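Local coordinates for transcriptional regulator, LacI family (Lactobacillus brevis, PDB 3JY6), which probably acts as a LacI-type transcription factor, binding regulatory DNA through a helix-turn-helix region that this effector-domain fragment lacks, at residues V88-R93 with C98-V103. Sequence-based numbering, arbitrary orientation.
Sequences VVSVDR and CPWPQV
Strands 88-91 and 102-104 are neighbours in the six-stranded parallel sheet of one lobe of the periplasmic-binding-protein fold, and Ser-90 pairs with Gln-102 as Val-91 does with Val-103. Three backbone bonds establish the parallel register. Ser-90 N donates to Pro-101 O at 3.2 Å, and Ser-90 O accepts from Val-103 N at 3.0 Å. Asp-92 N, just past the strand, reaches Val-103 O at 2.8 Å with a nearly linear N-H...O angle of 164°. Ahead of the paired residues, Val-88 meets the indole of Trp-100: its CG1 stands 3.7 Å from the centroid of the five-membered ring and 13° off the normal, a CH-pi contact over the face. Pro-99 CG covers the opposite face nearer the rim, and helix 75-82 adds Pro-75 and Val-78 against the Trp-100 side chain. CG of Trp-100 sits between its own backbone N and carbonyl carbon (chi1 39°), a torsion that folds the ring back over Val-88. Ser-90 CB lies at the ring's edge, 3.4 Å from Trp-100 NE1, a buried nitrogen with no partner in the model; Ser-90 OG is hydrogen-bonded to Leu-69 O of strand 66-70. A leucine in place of Trp-100 would probably leave Val-88 CG1 without its aromatic face and open a gap beside Ser-90 CB. On the other side of the sheet Val-91 and Val-103 run side by side, CG2 of Val-91 4.2 Å from CB of Val-103, and both touch helix 236-251. Adjacent parallel strands between helices, 75-82 toward the Trp-100 side and 236-251 toward the valine side, are characteristic of Rossmann-like alpha/beta sheets, the kind that forms each lobe of the periplasmic-binding-protein fold.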
loop_
_atom_site.group_PDB
_atom_site.type_symbol
_atom_site.label_atom_id
_atom_site.label_comp_id
_atom_site.label_asym_id
_atom_site.label_seq_id
_atom_site.Cartn_x
_atom_site.Cartn_y
_atom_site.Cartn_z
ATOM N N VAL A 88 20.495 -0.998 15.755
ATOM C CA VAL A 88 19.448 -1.721 15.045
ATOM C C VAL A 88 18.245 -1.975 15.938
ATOM O O VAL A 88 18.393 -2.204 17.142
ATOM C CB VAL A 88 19.957 -3.109 14.563
ATOM C CG1 VAL A 88 18.872 -3.835 13.774
ATOM C CG2 VAL A 88 21.235 -2.946 13.711
ATOM N N VAL A 89 17.054 -1.924 15.348
ATOM C CA VAL A 89 15.822 -2.236 16.065
ATOM C C VAL A 89 15.018 -3.088 15.093
ATOM O O VAL A 89 14.913 -2.750 13.919
ATOM C CB VAL A 89 14.980 -0.979 16.435
ATOM C CG1 VAL A 89 13.680 -1.409 17.106
ATOM C CG2 VAL A 89 15.733 -0.097 17.393
ATOM N N SER A 90 14.466 -4.194 15.576
ATOM C CA SER A 90 13.671 -5.073 14.726
ATOM C C SER A 90 12.180 -4.911 15.054
ATOM O O SER A 90 11.805 -4.575 16.179
ATOM C CB SER A 90 14.110 -6.529 14.923
ATOM O OG SER A 90 13.807 -7.305 13.775
ATOM N N VAL A 91 11.335 -5.134 14.062
ATOM C CA VAL A 91 9.899 -4.992 14.257
ATOM C C VAL A 91 9.085 -6.111 13.625
ATOM O O VAL A 91 9.398 -6.585 12.528
ATOM C CB VAL A 91 9.383 -3.650 13.669
ATOM C CG1 VAL A 91 7.899 -3.468 13.991
ATOM C CG2 VAL A 91 10.198 -2.496 14.222
ATOM N N ASP A 92 8.048 -6.530 14.349
ATOM C CA ASP A 92 7.102 -7.548 13.894
ATOM C C ASP A 92 7.725 -8.901 13.560
ATOM O O ASP A 92 7.248 -9.592 12.667
ATOM C CB ASP A 92 6.354 -7.017 12.659
ATOM C CG ASP A 92 5.146 -7.860 12.298
ATOM O OD1 ASP A 92 4.253 -8.013 13.154
ATOM O OD2 ASP A 92 5.080 -8.375 11.161
ATOM N N ARG A 93 8.761 -9.298 14.291
ATOM C CA ARG A 93 9.431 -10.554 13.985
ATOM C C ARG A 93 9.284 -11.722 14.932
ATOM O O ARG A 93 9.399 -12.865 14.508
ATOM C CB ARG A 93 10.922 -10.298 13.755
ATOM C CG ARG A 93 11.258 -9.889 12.330
ATOM C CD ARG A 93 11.102 -11.080 11.407
ATOM N NE ARG A 93 11.856 -12.234 11.900
ATOM C CZ ARG A 93 13.174 -12.385 11.787
ATOM N NH1 ARG A 93 13.909 -11.456 11.184
ATOM N NH2 ARG A 93 13.758 -13.466 12.290
ATOM N N CYS A 98 16.959 -12.420 20.514
ATOM C CA CYS A 98 17.367 -11.325 19.627
ATOM C C CYS A 98 18.420 -10.423 20.285
ATOM O O CYS A 98 18.271 -10.016 21.431
ATOM C CB CYS A 98 16.144 -10.485 19.232
ATOM S SG CYS A 98 16.441 -9.236 17.935
ATOM N N PRO A 99 19.490 -10.083 19.550
ATOM C CA PRO A 99 20.573 -9.230 20.053
ATOM C C PRO A 99 20.263 -7.724 20.154
ATOM O O PRO A 99 20.969 -6.978 20.849
ATOM C CB PRO A 99 21.704 -9.513 19.075
ATOM C CG PRO A 99 20.958 -9.671 17.785
ATOM C CD PRO A 99 19.784 -10.542 18.179
ATOM N N TRP A 100 19.230 -7.264 19.462
ATOM C CA TRP A 100 18.891 -5.847 19.531
ATOM C C TRP A 100 17.468 -5.688 20.058
ATOM O O TRP A 100 16.737 -6.668 20.168
ATOM C CB TRP A 100 19.076 -5.185 18.156
ATOM C CG TRP A 100 18.649 -6.013 16.997
ATOM C CD1 TRP A 100 17.372 -6.358 16.665
ATOM C CD2 TRP A 100 19.500 -6.630 16.017
ATOM N NE1 TRP A 100 17.373 -7.142 15.532
ATOM C CE2 TRP A 100 18.661 -7.305 15.103
ATOM C CE3 TRP A 100 20.880 -6.634 15.792
ATOM C CZ2 TRP A 100 19.165 -8.031 14.017
ATOM C CZ3 TRP A 100 21.381 -7.352 14.708
ATOM C CH2 TRP A 100 20.521 -8.019 13.820
ATOM N N PRO A 101 17.065 -4.464 20.430
ATOM C CA PRO A 101 15.698 -4.287 20.944
ATOM C C PRO A 101 14.659 -4.634 19.878
ATOM O O PRO A 101 14.920 -4.482 18.682
ATOM C CB PRO A 101 15.648 -2.802 21.310
ATOM C CG PRO A 101 17.109 -2.415 21.517
ATOM C CD PRO A 101 17.813 -3.189 20.434
ATOM N N GLN A 102 13.485 -5.083 20.307
ATOM C CA GLN A 102 12.418 -5.437 19.375
ATOM C C GLN A 102 11.059 -4.870 19.732
ATOM O O GLN A 102 10.733 -4.679 20.897
ATOM C CB GLN A 102 12.212 -6.938 19.307
ATOM C CG GLN A 102 13.327 -7.772 18.780
ATOM C CD GLN A 102 12.977 -9.219 18.959
ATOM O OE1 GLN A 102 12.920 -9.720 20.090
ATOM N NE2 GLN A 102 12.697 -9.901 17.853
ATOM N N VAL A 103 10.256 -4.659 18.696
ATOM C CA VAL A 103 8.897 -4.176 18.835
ATOM C C VAL A 103 8.043 -5.248 18.165
ATOM O O VAL A 103 8.156 -5.502 16.959
ATOM C CB VAL A 103 8.704 -2.814 18.129
ATOM C CG1 VAL A 103 7.232 -2.355 18.259
ATOM C CG2 VAL A 103 9.638 -1.780 18.754
#